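Local coordinates for protein NAD nucleotidase (PDB 3ZU0) that degrades NAD to adenosine and nicotinamide riboside, acting on mono- and dinucleotides with highest activity on 5'-adenosine monophosphate, at residues 227-232 with 261-266; 64-69 with 199-204; 402-407 with 507-512. All blocks are in the same frame, centred on the assembly; numbering follows the deposited sequence.

Contact 1. Residues 227-232 with 261-266; sequences SHYLYG and VMEGWA. With ZN (zinc ion), chain D.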
loop_
_atom_site.group_PDB
_atom_site.type_symbol
_atom_site.label_atom_id
_atom_site.label_comp_id
_atom_site.label_asym_id
_atom_site.label_seq_id
_atom_site.Cartn_x
_atom_site.Cartn_y
_atom_site.Cartn_z
ATOM N N SER A 227 -19.602 -5.946 -3.587
ATOM C CA SER A 227 -19.813 -7.282 -4.136
ATOM C C SER A 227 -21.279 -7.539 -4.521
ATOM O O SER A 227 -21.586 -8.472 -5.261
ATOM C CB SER A 227 -19.254 -8.370 -3.205
ATOM O OG SER A 227 -19.564 -8.104 -1.835
ATOM N N HIS A 228 -22.182 -6.693 -4.042
ATOM C CA HIS A 228 -23.595 -6.840 -4.380
ATOM C C HIS A 228 -24.210 -8.147 -3.859
ATOM O O HIS A 228 -25.241 -8.584 -4.373
ATOM C CB HIS A 228 -23.824 -6.751 -5.899
ATOM C CG HIS A 228 -23.477 -5.421 -6.505
ATOM N ND1 HIS A 228 -23.939 -5.031 -7.746
ATOM C CD2 HIS A 228 -22.702 -4.405 -6.059
ATOM C CE1 HIS A 228 -23.466 -3.832 -8.035
ATOM N NE2 HIS A 228 -22.713 -3.427 -7.026
ATOM N N TYR A 229 -23.610 -8.760 -2.837
ATOM C CA TYR A 229 -24.165 -10.004 -2.282
ATOM C C TYR A 229 -25.339 -9.775 -1.339
ATOM O O TYR A 229 -25.276 -8.954 -0.409
ATOM C CB TYR A 229 -23.120 -10.808 -1.505
ATOM C CG TYR A 229 -21.946 -11.318 -2.312
ATOM C CD1 TYR A 229 -22.016 -11.450 -3.700
ATOM C CD2 TYR A 229 -20.763 -11.683 -1.671
ATOM C CE1 TYR A 229 -20.925 -11.921 -4.419
ATOM C CE2 TYR A 229 -19.676 -12.150 -2.382
ATOM C CZ TYR A 229 -19.758 -12.261 -3.746
ATOM O OH TYR A 229 -18.665 -12.734 -4.431
ATOM N N LEU A 230 -26.393 -10.551 -1.549
ATOM C CA LEU A 230 -27.483 -10.632 -0.593
ATOM C C LEU A 230 -27.025 -11.479 0.610
ATOM O O LEU A 230 -26.716 -12.655 0.468
ATOM C CB LEU A 230 -28.712 -11.260 -1.274
ATOM C CG LEU A 230 -29.926 -11.558 -0.387
ATOM C CD1 LEU A 230 -30.303 -10.323 0.429
ATOM C CD2 LEU A 230 -31.120 -12.062 -1.206
ATOM N N TYR A 231 -26.935 -10.860 1.783
ATOM C CA TYR A 231 -26.715 -11.583 3.024
ATOM C C TYR A 231 -28.091 -11.791 3.610
ATOM O O TYR A 231 -28.849 -10.822 3.769
ATOM C CB TYR A 231 -25.895 -10.752 4.001
ATOM C CG TYR A 231 -24.404 -10.718 3.711
ATOM C CD1 TYR A 231 -23.923 -10.357 2.456
ATOM C CD2 TYR A 231 -23.480 -11.028 4.705
ATOM C CE1 TYR A 231 -22.528 -10.304 2.194
ATOM C CE2 TYR A 231 -22.109 -10.988 4.460
ATOM C CZ TYR A 231 -21.639 -10.621 3.207
ATOM O OH TYR A 231 -20.275 -10.588 2.988
ATOM N N GLY A 232 -28.428 -13.037 3.922
ATOM C CA GLY A 232 -29.805 -13.357 4.228
ATOM C C GLY A 232 -30.046 -14.362 5.323
ATOM O O GLY A 232 -29.263 -14.498 6.258
ATOM N N VAL A 261 -19.384 -9.153 9.619
ATOM C CA VAL A 261 -19.302 -8.649 8.260
ATOM C C VAL A 261 -20.687 -8.799 7.608
ATOM O O VAL A 261 -21.328 -9.843 7.723
ATOM C CB VAL A 261 -18.260 -9.432 7.423
ATOM C CG1 VAL A 261 -18.188 -8.864 6.008
ATOM C CG2 VAL A 261 -16.876 -9.388 8.081
ATOM N N MET A 262 -21.160 -7.755 6.943
ATOM C CA MET A 262 -22.413 -7.879 6.209
ATOM C C MET A 262 -22.575 -6.832 5.108
ATOM O O MET A 262 -22.020 -5.741 5.189
ATOM C CB MET A 262 -23.613 -7.888 7.176
ATOM C CG MET A 262 -24.019 -6.535 7.752
ATOM S SD MET A 262 -22.742 -5.737 8.966
ATOM C CE MET A 262 -23.804 -4.270 9.650
ATOM N N GLU A 263 -23.320 -7.212 4.071
ATOM C CA GLU A 263 -23.650 -6.371 2.924
ATOM C C GLU A 263 -25.173 -6.329 2.816
ATOM O O GLU A 263 -25.869 -7.107 3.473
ATOM C CB GLU A 263 -23.065 -6.976 1.645
ATOM C CG GLU A 263 -23.105 -6.063 0.414
ATOM C CD GLU A 263 -22.122 -6.495 -0.696
ATOM O OE1 GLU A 263 -21.746 -7.684 -0.780
ATOM O OE2 GLU A 263 -21.700 -5.631 -1.483
ATOM N N GLY A 264 -25.690 -5.419 2.000
ATOM C CA GLY A 264 -27.129 -5.284 1.834
ATOM C C GLY A 264 -27.563 -5.417 0.382
ATOM O O GLY A 264 -28.359 -4.605 -0.121
ATOM N N TRP A 265 -27.058 -6.452 -0.284
ATOM C CA TRP A 265 -27.424 -6.774 -1.661
ATOM C C TRP A 265 -27.028 -5.588 -2.545
ATOM O O TRP A 265 -25.876 -5.152 -2.507
ATOM C CB TRP A 265 -28.930 -7.119 -1.741
ATOM C CG TRP A 265 -29.348 -7.992 -2.929
ATOM C CD1 TRP A 265 -28.539 -8.507 -3.901
ATOM C CD2 TRP A 265 -30.684 -8.429 -3.250
ATOM N NE1 TRP A 265 -29.278 -9.238 -4.805
ATOM C CE2 TRP A 265 -30.599 -9.204 -4.430
ATOM C CE3 TRP A 265 -31.942 -8.243 -2.645
ATOM C CZ2 TRP A 265 -31.728 -9.801 -5.022
ATOM C CZ3 TRP A 265 -33.076 -8.826 -3.246
ATOM C CH2 TRP A 265 -32.956 -9.594 -4.418
ATOM N N ALA A 266 -27.975 -5.040 -3.306
ATOM C CA ALA A 266 -27.691 -3.885 -4.156
ATOM C C ALA A 266 -28.983 -3.288 -4.708
ATOM O O ALA A 266 -30.073 -3.803 -4.427
ATOM C CB ALA A 266 -26.784 -4.282 -5.329
HETATM ZN ZN ZN D . -21.542 -1.685 -7.087
HETATM O O HOH W 1 -28.125 -8.195 2.461
#

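Contact 2. Residues 64-69 with 199-204; sequences LVLHAG and ILLSHA. With ZN (zinc ion), chain C.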
loop_
_atom_site.group_PDB
_atom_site.type_symbol
_atom_site.label_atom_id
_atom_site.label_comp_id
_atom_site.label_asym_id
_atom_site.label_seq_id
_atom_site.Cartn_x
_atom_site.Cartn_y
_atom_site.Cartn_z
ATOM N N LEU A 64 -27.422 4.302 13.620
ATOM C CA LEU A 64 -26.278 4.726 12.826
ATOM C C LEU A 64 -26.556 4.349 11.369
ATOM O O LEU A 64 -26.567 3.161 11.029
ATOM C CB LEU A 64 -25.005 4.030 13.327
ATOM C CG LEU A 64 -23.757 4.323 12.497
ATOM C CD1 LEU A 64 -23.446 5.835 12.536
ATOM C CD2 LEU A 64 -22.575 3.484 12.968
ATOM N N VAL A 65 -26.784 5.364 10.527
ATOM C CA VAL A 65 -27.286 5.196 9.168
ATOM C C VAL A 65 -26.172 5.414 8.123
ATOM O O VAL A 65 -25.618 6.506 8.000
ATOM C CB VAL A 65 -28.456 6.175 8.917
ATOM C CG1 VAL A 65 -29.047 5.990 7.525
ATOM C CG2 VAL A 65 -29.533 5.985 9.986
ATOM N N LEU A 66 -25.877 4.359 7.365
ATOM C CA LEU A 66 -24.670 4.259 6.551
ATOM C C LEU A 66 -24.976 3.841 5.115
ATOM O O LEU A 66 -25.885 3.044 4.855
ATOM C CB LEU A 66 -23.738 3.199 7.159
ATOM C CG LEU A 66 -23.339 3.347 8.638
ATOM C CD1 LEU A 66 -22.516 2.154 9.065
ATOM C CD2 LEU A 66 -22.564 4.625 8.888
ATOM N N HIS A 67 -24.179 4.359 4.195
ATOM C CA HIS A 67 -24.246 3.998 2.800
ATOM C C HIS A 67 -22.838 3.571 2.407
ATOM O O HIS A 67 -21.915 4.380 2.414
ATOM C CB HIS A 67 -24.708 5.201 1.961
ATOM C CG HIS A 67 -24.996 4.870 0.529
ATOM N ND1 HIS A 67 -24.083 4.235 -0.285
ATOM C CD2 HIS A 67 -26.088 5.108 -0.241
ATOM C CE1 HIS A 67 -24.604 4.079 -1.490
ATOM N NE2 HIS A 67 -25.820 4.606 -1.493
ATOM N N ALA A 68 -22.670 2.298 2.064
ATOM C CA ALA A 68 -21.338 1.738 1.874
ATOM C C ALA A 68 -20.790 1.883 0.448
ATOM O O ALA A 68 -19.896 1.137 0.067
ATOM C CB ALA A 68 -21.330 0.266 2.294
ATOM N N GLY A 69 -21.342 2.808 -0.344
ATOM C CA GLY A 69 -20.718 3.201 -1.604
ATOM C C GLY A 69 -21.352 2.758 -2.912
ATOM O O GLY A 69 -22.227 1.900 -2.929
ATOM N N ILE A 199 -15.946 0.724 13.757
ATOM C CA ILE A 199 -16.716 0.299 12.600
ATOM C C ILE A 199 -15.951 0.664 11.330
ATOM O O ILE A 199 -15.417 1.771 11.201
ATOM C CB ILE A 199 -18.091 1.018 12.560
ATOM C CG1 ILE A 199 -18.842 0.830 13.887
ATOM C CG2 ILE A 199 -18.932 0.556 11.370
ATOM C CD1 ILE A 199 -18.997 -0.595 14.319
ATOM N N LEU A 200 -15.910 -0.267 10.388
ATOM C CA LEU A 200 -15.257 -0.040 9.094
ATOM C C LEU A 200 -16.342 -0.045 8.019
ATOM O O LEU A 200 -17.061 -1.037 7.864
ATOM C CB LEU A 200 -14.244 -1.165 8.814
ATOM C CG LEU A 200 -13.465 -1.128 7.493
ATOM C CD1 LEU A 200 -12.558 0.091 7.433
ATOM C CD2 LEU A 200 -12.614 -2.398 7.343
ATOM N N LEU A 201 -16.481 1.063 7.309
ATOM C CA LEU A 201 -17.492 1.187 6.276
ATOM C C LEU A 201 -16.736 1.044 4.967
ATOM O O LEU A 201 -16.100 1.986 4.491
ATOM C CB LEU A 201 -18.187 2.556 6.359
ATOM C CG LEU A 201 -19.233 2.824 5.272
ATOM C CD1 LEU A 201 -20.356 1.808 5.411
ATOM C CD2 LEU A 201 -19.764 4.260 5.391
ATOM N N SER A 202 -16.781 -0.157 4.403
ATOM C CA SER A 202 -15.816 -0.536 3.400
ATOM C C SER A 202 -16.423 -0.991 2.088
ATOM O O SER A 202 -17.148 -1.989 2.055
ATOM C CB SER A 202 -14.953 -1.666 3.950
ATOM O OG SER A 202 -14.096 -2.155 2.946
ATOM N N HIS A 203 -16.093 -0.278 1.009
ATOM C CA HIS A 203 -16.437 -0.722 -0.337
ATOM C C HIS A 203 -15.340 -1.620 -0.924
ATOM O O HIS A 203 -15.183 -1.734 -2.135
ATOM C CB HIS A 203 -16.673 0.486 -1.249
ATOM C CG HIS A 203 -17.519 0.179 -2.443
ATOM N ND1 HIS A 203 -18.897 0.192 -2.394
ATOM C CD2 HIS A 203 -17.187 -0.152 -3.713
ATOM C CE1 HIS A 203 -19.379 -0.114 -3.589
ATOM N NE2 HIS A 203 -18.363 -0.318 -4.408
ATOM N N ALA A 204 -14.582 -2.292 -0.079
ATOM C CA ALA A 204 -13.532 -3.166 -0.616
ATOM C C ALA A 204 -14.094 -4.471 -1.152
ATOM O O ALA A 204 -13.390 -5.224 -1.816
ATOM C CB ALA A 204 -12.439 -3.419 0.442
HETATM ZN ZN ZN C . -18.424 -1.054 -6.310
#

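Contact 3. Residues 402-407 with 507-512; sequences VDLTIQ and KRYLVG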
loop_
_atom_site.group_PDB
_atom_site.type_symbol
_atom_site.label_atom_id
_atom_site.label_comp_id
_atom_site.label_asym_id
_atom_site.label_seq_id
_atom_site.Cartn_x
_atom_site.Cartn_y
_atom_site.Cartn_z
ATOM N N VAL A 402 -10.405 7.110 -40.402
ATOM C CA VAL A 402 -9.799 6.041 -39.617
ATOM C C VAL A 402 -9.794 4.702 -40.381
ATOM O O VAL A 402 -10.699 4.438 -41.161
ATOM C CB VAL A 402 -10.539 5.925 -38.247
ATOM C CG1 VAL A 402 -10.627 4.514 -37.802
ATOM C CG2 VAL A 402 -9.871 6.804 -37.183
ATOM N N ASP A 403 -8.771 3.873 -40.167
ATOM C CA ASP A 403 -8.705 2.544 -40.770
ATOM C C ASP A 403 -9.495 1.486 -40.006
ATOM O O ASP A 403 -9.809 0.420 -40.542
ATOM C CB ASP A 403 -7.258 2.065 -40.872
ATOM C CG ASP A 403 -6.446 2.862 -41.883
ATOM O OD1 ASP A 403 -6.882 2.966 -43.050
ATOM O OD2 ASP A 403 -5.379 3.396 -41.501
ATOM N N LEU A 404 -9.849 1.781 -38.763
ATOM C CA LEU A 404 -10.152 0.702 -37.834
ATOM C C LEU A 404 -10.554 1.321 -36.515
ATOM O O LEU A 404 -9.954 2.305 -36.099
ATOM C CB LEU A 404 -8.846 -0.060 -37.689
ATOM C CG LEU A 404 -8.363 -1.253 -36.903
ATOM C CD1 LEU A 404 -6.938 -1.468 -37.383
ATOM C CD2 LEU A 404 -8.387 -0.997 -35.416
ATOM N N THR A 405 -11.590 0.779 -35.878
ATOM C CA THR A 405 -11.965 1.209 -34.531
ATOM C C THR A 405 -12.076 0.010 -33.609
ATOM O O THR A 405 -12.405 -1.089 -34.054
ATOM C CB THR A 405 -13.325 1.922 -34.472
ATOM O OG1 THR A 405 -14.344 1.042 -34.958
ATOM C CG2 THR A 405 -13.316 3.215 -35.260
ATOM N N ILE A 406 -11.786 0.237 -32.328
ATOM C CA ILE A 406 -11.932 -0.764 -31.279
ATOM C C ILE A 406 -12.751 -0.174 -30.138
ATOM O O ILE A 406 -12.480 0.943 -29.706
ATOM C CB ILE A 406 -10.570 -1.161 -30.691
ATOM C CG1 ILE A 406 -9.641 -1.680 -31.783
ATOM C CG2 ILE A 406 -10.742 -2.195 -29.553
ATOM C CD1 ILE A 406 -10.353 -2.573 -32.795
ATOM N N GLN A 407 -13.743 -0.932 -29.661
ATOM C CA GLN A 407 -14.602 -0.521 -28.561
ATOM C C GLN A 407 -14.681 -1.671 -27.580
ATOM O O GLN A 407 -14.792 -2.828 -27.984
ATOM C CB GLN A 407 -16.012 -0.167 -29.076
ATOM C CG GLN A 407 -17.064 0.106 -27.985
ATOM C CD GLN A 407 -16.880 1.459 -27.341
ATOM O OE1 GLN A 407 -16.008 2.224 -27.736
ATOM N NE2 GLN A 407 -17.706 1.771 -26.353
ATOM N N LYS A 507 2.807 -2.184 -40.981
ATOM C CA LYS A 507 2.121 -1.013 -41.526
ATOM C C LYS A 507 1.540 -0.159 -40.404
ATOM O O LYS A 507 1.130 -0.694 -39.373
ATOM C CB LYS A 507 0.999 -1.447 -42.472
ATOM C CG LYS A 507 0.092 -0.320 -42.925
ATOM C CD LYS A 507 -1.009 -0.851 -43.829
ATOM C CE LYS A 507 -2.020 0.244 -44.151
ATOM N NZ LYS A 507 -3.105 -0.254 -45.055
ATOM N N ARG A 508 1.506 1.157 -40.611
ATOM C CA ARG A 508 0.945 2.088 -39.640
ATOM C C ARG A 508 -0.541 2.320 -39.913
ATOM O O ARG A 508 -0.912 2.850 -40.967
ATOM C CB ARG A 508 1.656 3.443 -39.707
ATOM C CG ARG A 508 3.110 3.444 -39.300
ATOM C CD ARG A 508 3.279 3.669 -37.815
ATOM N NE ARG A 508 2.743 4.946 -37.339
ATOM C CZ ARG A 508 3.409 6.100 -37.351
ATOM N NH1 ARG A 508 4.634 6.156 -37.846
ATOM N NH2 ARG A 508 2.847 7.204 -36.870
ATOM N N TYR A 509 -1.387 1.948 -38.953
ATOM C CA TYR A 509 -2.826 2.152 -39.093
ATOM C C TYR A 509 -3.313 3.320 -38.240
ATOM O O TYR A 509 -2.811 3.545 -37.131
ATOM C CB TYR A 509 -3.580 0.890 -38.694
ATOM C CG TYR A 509 -3.262 -0.328 -39.524
ATOM C CD1 TYR A 509 -3.921 -0.569 -40.724
ATOM C CD2 TYR A 509 -2.316 -1.254 -39.096
ATOM C CE1 TYR A 509 -3.641 -1.703 -41.481
ATOM C CE2 TYR A 509 -2.029 -2.389 -39.847
ATOM C CZ TYR A 509 -2.690 -2.606 -41.039
ATOM O OH TYR A 509 -2.403 -3.731 -41.779
ATOM N N LEU A 510 -4.297 4.055 -38.755
ATOM C CA LEU A 510 -4.980 5.050 -37.959
ATOM C C LEU A 510 -6.109 4.333 -37.224
ATOM O O LEU A 510 -7.040 3.813 -37.846
ATOM C CB LEU A 510 -5.534 6.187 -38.822
ATOM C CG LEU A 510 -6.068 7.381 -38.024
ATOM C CD1 LEU A 510 -4.968 7.973 -37.148
ATOM C CD2 LEU A 510 -6.681 8.475 -38.913
ATOM N N VAL A 511 -6.016 4.299 -35.900
ATOM C CA VAL A 511 -6.967 3.553 -35.091
ATOM C C VAL A 511 -7.850 4.490 -34.283
ATOM O O VAL A 511 -7.366 5.406 -33.619
ATOM C CB VAL A 511 -6.233 2.556 -34.160
ATOM C CG1 VAL A 511 -7.203 1.889 -33.168
ATOM C CG2 VAL A 511 -5.512 1.515 -34.995
ATOM N N GLY A 512 -9.156 4.254 -34.341
ATOM C CA GLY A 512 -10.098 5.010 -33.540
ATOM C C GLY A 512 -10.602 4.196 -32.360
ATOM O O GLY A 512 -10.719 2.980 -32.441
#

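Contact 1. Residues 227-232 with 261-266
S227 and E263 meet where the loop leading to strand 230-232 folds over one carboxylate. S227 OG lies unusually close to E263 OE1, 2.5 Å, and is also bonded to S206. S227 N adds a weak bond to E263 OE2. E263 reaches the loop because its CG is anti to its backbone N (chi1 -169°) and the chain beyond stays extended. Next, H228 N bonds E263 OE2 at 2.8 Å, meeting the oxygen from above the carboxylate plane. The H228 ring lies with one face on A266 CB, 3.9 Å from the ring centroid. H228 NE2 binds a zinc ion at 2.1 Å, together with D20, H22 and D70, at the two-zinc site of the calcineurin-like phosphoesterase fold. Y229 N bonds E263 OE1 weakly, and Y229 O takes a weak bond from W265 N. L230 CB sits over the five-membered ring of W265, 3.8 Å from its centroid. The Y231 ring lays a face over the backbone of M262 and E263. A water bridges Y231 N and E263 O. Around the contact, strand 221-224 lies against M262 and E263, helix 206-215 touches Y229 and V261, and strand 270-278 meets M262 and W265.

Contact 2. Residues 64-69 with 199-204
A68 and H203 make the tight end of this contact. H203 ND1 donates to A68 O over 2.8 Å, with an N-H...O angle of 159°. The carbonyl oxygen lies at the edge of the imidazole, in its plane. This bond and the zinc ion, 2.0 Å from H203 NE2, together hold the ring's rotation. A68 is thus a second-shell partner of a metal ligand. G69 passes close beside the ring, G69 C 3.5 Å from H203 CE1. L201 CD1 also packs closely here, 3.6 Å from A68 CB. On the same turn, H67 ND1 accepts from G69 N at 3.1 Å, in the ring plane of H67, while H67 NE2 is hydrogen-bonded to H21 ND1. Strands 63-67 and 198-203 belong to the two facing sheets of the calcineurin-like metallophosphoesterase fold, where metal ligands gather at the strand ends. D70, N102 and D226 bind the same zinc. Further down the strands the packing is looser and mainly apolar, yet still buried. L201 CD1 reaches L66 CB only at 4.1 Å. L201 CG is anti to its backbone N (chi1 177°), which sends the branches between the sheets. V223 and I155 border L66 on this looser side.

Contact 3. Residues 402-407 with 507-512
Strands 404-407 and 508-512 run parallel at an angle of 34°, with axes 4.6 Å apart at closest approach, and T405 pairs with G512. I406 N bonds G512 O at 2.9 Å. D403 grips L510 twice. D403 N bonds L510 O at 2.9 Å. D403 OD2 takes the L510 N-H through its anti lone pair, 3.0 Å away and nearly straight at 169°. With CG beside the backbone N (chi1 -69°), the D403 carboxylate comes round to L510 N. The backbone N-H and side-chain oxygen of D403 thereby hold both polar backbone atoms of L510. L404 and V511 lie side by side and point the same way, L404 CD2 resting 3.8 Å from V511 CG2. V402 crosses L510 at about a right angle, with V402 CG2 against L510 CG at 3.9 Å. V402 CG2 and T405 CG2 both pack close to the G512 backbone. T405 OG1 bonds A392 O of helix 386-398, which covers the T405 side. Strand 435-442 flanks 508-514 beyond. These are neighbouring inner strands of the mixed sheet of the 5'-nucleotidase C-terminal domain, whose strand 508-514 leads to residues Y516 to D522, which probably bind substrate.

In the fold
Contacts 1 and 2 belong to the metal-binding part of the chain, with centres 12 Å apart and nearest atoms about 6 Å apart. They share the sheet that holds strands 198-203 and 258-263. Each supplies a histidine to a different zinc ion, H228 in contact 1 and H203 in contact 2, and D70 binds both metals. Between nearest atoms, a bound phosphate lies about 3 Å from the H228 side chain and about 4 Å from that of H203. Contact 3 lies on the opposite side of the chain's centre, about 43 Å from contact 1 between centres. The bound adenosyl ligand is about 11 Å from the I406 side chain and about 4 Å from that of H228, between nearest atoms.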